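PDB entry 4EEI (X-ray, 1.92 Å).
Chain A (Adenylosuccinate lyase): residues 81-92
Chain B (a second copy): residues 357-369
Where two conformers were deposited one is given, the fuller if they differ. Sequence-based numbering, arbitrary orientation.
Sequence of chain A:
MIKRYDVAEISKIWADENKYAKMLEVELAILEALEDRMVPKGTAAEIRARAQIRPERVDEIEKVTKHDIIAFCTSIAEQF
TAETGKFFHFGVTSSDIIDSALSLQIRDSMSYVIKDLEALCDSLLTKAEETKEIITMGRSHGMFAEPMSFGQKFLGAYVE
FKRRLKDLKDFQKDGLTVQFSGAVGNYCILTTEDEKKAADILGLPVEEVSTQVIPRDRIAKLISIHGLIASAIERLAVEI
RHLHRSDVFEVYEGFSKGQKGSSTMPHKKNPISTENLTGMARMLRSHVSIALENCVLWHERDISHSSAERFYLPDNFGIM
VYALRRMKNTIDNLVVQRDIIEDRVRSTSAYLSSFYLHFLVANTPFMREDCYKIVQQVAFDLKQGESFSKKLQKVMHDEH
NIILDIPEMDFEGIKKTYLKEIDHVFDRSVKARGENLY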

# COMPACT_ATOMS: atom_id res chain seq x y z
N THR A 81 9.30 41.78 27.73
CA THR A 81 8.61 43.07 27.63
C THR A 81 7.91 43.16 26.28
O THR A 81 8.30 42.46 25.34
CB THR A 81 9.59 44.25 27.76
OG1 THR A 81 10.59 44.16 26.74
CG2 THR A 81 10.24 44.28 29.13
N ALA A 82 6.90 44.02 26.17
CA ALA A 82 6.20 44.17 24.89
C ALA A 82 7.18 44.67 23.83
O ALA A 82 7.06 44.35 22.66
CB ALA A 82 5.04 45.14 25.04
N GLU A 83 8.15 45.45 24.27
CA GLU A 83 9.17 46.00 23.38
C GLU A 83 10.12 44.93 22.83
O GLU A 83 10.40 44.88 21.63
CB GLU A 83 9.95 47.08 24.13
CG GLU A 83 11.38 47.25 23.69
CD GLU A 83 11.55 48.39 22.72
OE1 GLU A 83 10.61 48.65 21.93
OE2 GLU A 83 12.62 49.04 22.74
N THR A 84 10.62 44.06 23.71
CA THR A 84 11.56 43.01 23.30
C THR A 84 10.89 41.97 22.41
O THR A 84 11.49 41.47 21.45
CB THR A 84 12.22 42.33 24.52
OG1 THR A 84 13.09 43.27 25.16
CG2 THR A 84 13.05 41.12 24.09
N GLY A 85 9.64 41.64 22.71
CA GLY A 85 8.93 40.64 21.93
C GLY A 85 8.26 41.18 20.68
O GLY A 85 7.65 40.43 19.93
N LYS A 86 8.39 42.48 20.44
CA LYS A 86 7.66 43.15 19.36
C LYS A 86 7.79 42.50 17.98
O LYS A 86 6.79 42.28 17.29
CB LYS A 86 8.07 44.61 19.26
CG LYS A 86 7.47 45.31 18.06
CD LYS A 86 7.79 46.79 18.06
CE LYS A 86 7.14 47.46 16.87
NZ LYS A 86 7.48 48.91 16.79
N PHE A 87 9.02 42.19 17.59
CA PHE A 87 9.28 41.63 16.27
C PHE A 87 9.37 40.12 16.23
O PHE A 87 9.73 39.54 15.20
CB PHE A 87 10.54 42.25 15.67
CG PHE A 87 10.38 43.70 15.32
CD1 PHE A 87 9.57 44.08 14.26
CD2 PHE A 87 11.04 44.68 16.05
CE1 PHE A 87 9.42 45.42 13.94
CE2 PHE A 87 10.89 46.01 15.73
CZ PHE A 87 10.08 46.38 14.67
N PHE A 88 9.05 39.46 17.34
CA PHE A 88 9.05 38.01 17.35
C PHE A 88 7.94 37.51 16.44
O PHE A 88 6.82 38.01 16.51
CB PHE A 88 8.86 37.47 18.77
CG PHE A 88 9.03 35.98 18.88
CD1 PHE A 88 10.29 35.44 19.08
CD2 PHE A 88 7.94 35.13 18.78
CE1 PHE A 88 10.46 34.06 19.18
CE2 PHE A 88 8.09 33.76 18.88
CZ PHE A 88 9.36 33.22 19.08
N HIS A 89 8.28 36.56 15.57
CA HIS A 89 7.34 36.01 14.58
C HIS A 89 6.82 37.09 13.63
O HIS A 89 5.62 37.18 13.36
CB HIS A 89 6.19 35.28 15.29
CG HIS A 89 5.42 34.36 14.40
ND1 HIS A 89 5.80 33.06 14.17
CD2 HIS A 89 4.28 34.55 13.69
CE1 HIS A 89 4.93 32.48 13.35
NE2 HIS A 89 4.00 33.37 13.05
N PHE A 90 7.72 37.90 13.09
CA PHE A 90 7.35 38.99 12.20
C PHE A 90 7.58 38.65 10.73
O PHE A 90 8.68 38.24 10.35
CB PHE A 90 8.12 40.26 12.58
CG PHE A 90 7.84 41.44 11.69
CD1 PHE A 90 8.67 41.73 10.61
CD2 PHE A 90 6.77 42.28 11.96
CE1 PHE A 90 8.43 42.83 9.80
CE2 PHE A 90 6.52 43.39 11.15
CZ PHE A 90 7.35 43.66 10.07
N GLY A 91 6.54 38.80 9.91
CA GLY A 91 6.64 38.59 8.47
C GLY A 91 6.50 37.16 8.00
O GLY A 91 6.14 36.91 6.84
N VAL A 92 6.78 36.20 8.88
CA VAL A 92 6.68 34.79 8.56
C VAL A 92 5.24 34.29 8.65
O VAL A 92 4.41 34.90 9.33
CB VAL A 92 7.51 33.93 9.53
CG1 VAL A 92 9.00 34.10 9.27
CG2 VAL A 92 7.18 34.30 10.99
N LEU B 357 -0.86 46.43 9.17
CA LEU B 357 -0.51 46.11 10.54
C LEU B 357 1.00 45.96 10.64
O LEU B 357 1.64 46.54 11.51
CB LEU B 357 -1.21 44.83 10.98
CG LEU B 357 -0.90 44.26 12.35
CD1 LEU B 357 -1.01 45.34 13.40
CD2 LEU B 357 -1.84 43.12 12.68
N HIS B 358 1.55 45.17 9.72
CA HIS B 358 2.99 44.98 9.64
C HIS B 358 3.71 46.29 9.32
O HIS B 358 4.72 46.61 9.95
CB HIS B 358 3.34 43.93 8.58
CG HIS B 358 3.24 42.53 9.08
ND1 HIS B 358 2.03 41.89 9.28
CD2 HIS B 358 4.20 41.63 9.41
CE1 HIS B 358 2.26 40.66 9.71
NE2 HIS B 358 3.56 40.48 9.80
N PHE B 359 3.20 47.04 8.35
CA PHE B 359 3.81 48.32 7.99
C PHE B 359 3.95 49.23 9.20
O PHE B 359 5.01 49.82 9.42
CB PHE B 359 3.00 49.02 6.90
CG PHE B 359 3.69 50.24 6.34
CD1 PHE B 359 4.69 50.11 5.38
CD2 PHE B 359 3.34 51.51 6.77
CE1 PHE B 359 5.33 51.22 4.86
CE2 PHE B 359 3.98 52.63 6.25
CZ PHE B 359 4.97 52.49 5.30
N LEU B 360 2.89 49.34 10.01
CA LEU B 360 2.92 50.17 11.21
C LEU B 360 3.90 49.64 12.24
O LEU B 360 4.67 50.40 12.83
CB LEU B 360 1.53 50.27 11.84
CG LEU B 360 0.40 51.00 11.12
CD1 LEU B 360 -0.86 50.93 11.95
CD2 LEU B 360 0.77 52.44 10.84
N VAL B 361 3.86 48.33 12.48
CA VAL B 361 4.75 47.69 13.43
C VAL B 361 6.20 47.98 13.05
O VAL B 361 7.03 48.31 13.89
CB VAL B 361 4.49 46.16 13.50
CG1 VAL B 361 5.67 45.43 14.12
CG2 VAL B 361 3.22 45.87 14.29
N ALA B 362 6.49 47.89 11.75
CA ALA B 362 7.84 48.09 11.23
C ALA B 362 8.31 49.55 11.19
O ALA B 362 9.49 49.82 11.42
CB ALA B 362 7.95 47.47 9.85
N ASN B 363 7.41 50.48 10.90
CA ASN B 363 7.81 51.88 10.71
C ASN B 363 7.41 52.86 11.83
O ASN B 363 7.65 54.06 11.71
CB ASN B 363 7.32 52.40 9.36
CG ASN B 363 7.69 51.47 8.21
OD1 ASN B 363 8.78 51.56 7.65
ND2 ASN B 363 6.77 50.58 7.85
N THR B 364 6.79 52.35 12.89
CA THR B 364 6.45 53.18 14.06
C THR B 364 6.92 52.47 15.33
O THR B 364 7.23 51.28 15.30
CB THR B 364 4.93 53.45 14.17
OG1 THR B 364 4.29 52.38 14.87
CG2 THR B 364 4.30 53.62 12.78
N PRO B 365 6.97 53.19 16.47
CA PRO B 365 7.37 52.48 17.69
C PRO B 365 6.19 51.91 18.48
O PRO B 365 6.35 51.62 19.66
CB PRO B 365 8.06 53.57 18.51
CG PRO B 365 7.34 54.81 18.13
CD PRO B 365 6.96 54.65 16.67
N PHE B 366 5.03 51.75 17.84
CA PHE B 366 3.86 51.21 18.55
C PHE B 366 3.89 49.68 18.54
O PHE B 366 4.65 49.08 17.78
CB PHE B 366 2.55 51.71 17.92
CG PHE B 366 2.41 53.21 17.88
CD1 PHE B 366 3.40 54.04 18.37
CD2 PHE B 366 1.26 53.78 17.36
CE1 PHE B 366 3.26 55.42 18.33
CE2 PHE B 366 1.11 55.15 17.32
CZ PHE B 366 2.11 55.97 17.81
N MET B 367 3.05 49.06 19.36
CA MET B 367 3.01 47.60 19.44
C MET B 367 1.83 47.02 18.65
O MET B 367 0.98 47.77 18.17
CB MET B 367 2.95 47.15 20.90
CG MET B 367 3.97 47.85 21.79
SD MET B 367 5.65 47.24 21.57
CE MET B 367 6.61 48.64 22.16
N ARG B 368 1.80 45.69 18.53
CA ARG B 368 0.80 45.00 17.72
C ARG B 368 -0.64 45.44 17.97
O ARG B 368 -1.25 46.02 17.08
CB ARG B 368 0.91 43.49 17.90
CG ARG B 368 2.02 42.86 17.09
CD ARG B 368 1.84 41.36 16.97
NE ARG B 368 2.88 40.75 16.15
CZ ARG B 368 2.85 40.67 14.82
NH1 ARG B 368 1.81 41.16 14.15
NH2 ARG B 368 3.84 40.09 14.17
N GLU B 369 -1.16 45.20 19.17
CA GLU B 369 -2.55 45.54 19.48
C GLU B 369 -2.83 47.02 19.19
O GLU B 369 -3.89 47.36 18.67
CB GLU B 369 -2.92 45.19 20.93
CG GLU B 369 -4.38 44.76 21.09
CD GLU B 369 -4.91 44.92 22.51
OE1 GLU B 369 -4.11 45.17 23.43
OE2 GLU B 369 -6.14 44.81 22.69
O HOH W 1 5.98 40.19 15.67

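The ammonium group of Lys86(A) is bound by three backbone carbonyls of the other chain and by no carboxylate of that stretch. Its NZ lies 2.8 Å from Thr364(B) O, 3.0 Å from Val361(B) O and 3.0 Å from Phe366(B) O. Each pair qualifies as a hydrogen bond, though a weak one. All four chi angles are t (173°, 174°, -179° and -177°), so the side chain is fully extended; CA to CB points sideways, yet the chain end reaches the place where the helix of chain B stops. Val361(B) lies near the end of that helix, and Thr364(B) is the first residue beyond it to leave helical phi/psi. The carbonyls of Val361(B), Thr364(B) and Phe366(B) accept no backbone hydrogen bond from within the stretch.

The turn in chain B is braced internally. Thr364(B) OG1 donates to Leu360(B) O at 2.9 Å and accepts from Phe366(B) N at 3.1 Å, with an angle of 166°, thereby tying the helix end to the segment that follows.

Two phenylalanines of chain A pack against Val361(B), whose CG1 also lies 3.7 Å from Lys86(A) CE. Phe90(A) CE2 is 3.7 Å from Val361(B) CG1, and Phe90(A) CZ is 3.9 Å from Ala362(B) CB. Phe87(A) CE1 approaches the same methyl, Val361(B) CG1, at 3.8 Å, so this one carbon touches both phenylalanines. His358(B) CD2 sits over one face of the Phe90(A) ring, 3.4 Å from its CE2, but the ring planes meet at 43° with centroids 4.9 Å apart, an oblique pairing. The imidazole also accepts a weak hydrogen bond at its edge: Gly91(A) N to His358(B) NE2 measures 3.4 Å with an angle of 142°. The phi of Gly91(A), 84°, is a value that by itself favours glycine.

A water links the chain A turn to Arg368(B). Gly85(A) to Phe88(A) form a type I turn, closed by Phe88(A) N donating to Gly85(A) O at 3.1 Å. Water 1 donates to Lys86(A) O at 2.8 Å and to Phe88(A) O at 2.5 Å, and accepts from Arg368(B) NH2 at 2.6 Å. The arginine therefore reaches these carbonyls through solvent; directly, Phe88(A) O and Arg368(B) NH2 are 4.3 Å apart.

Near the start of the chain A stretch, Met367(B) covers the backbone with its thioether: SD lies 3.4 Å from Ala82(A) O and 4.1 Å from Ala82(A) CB, while Met367(B) CE is 3.9 Å from Glu83(A) CA.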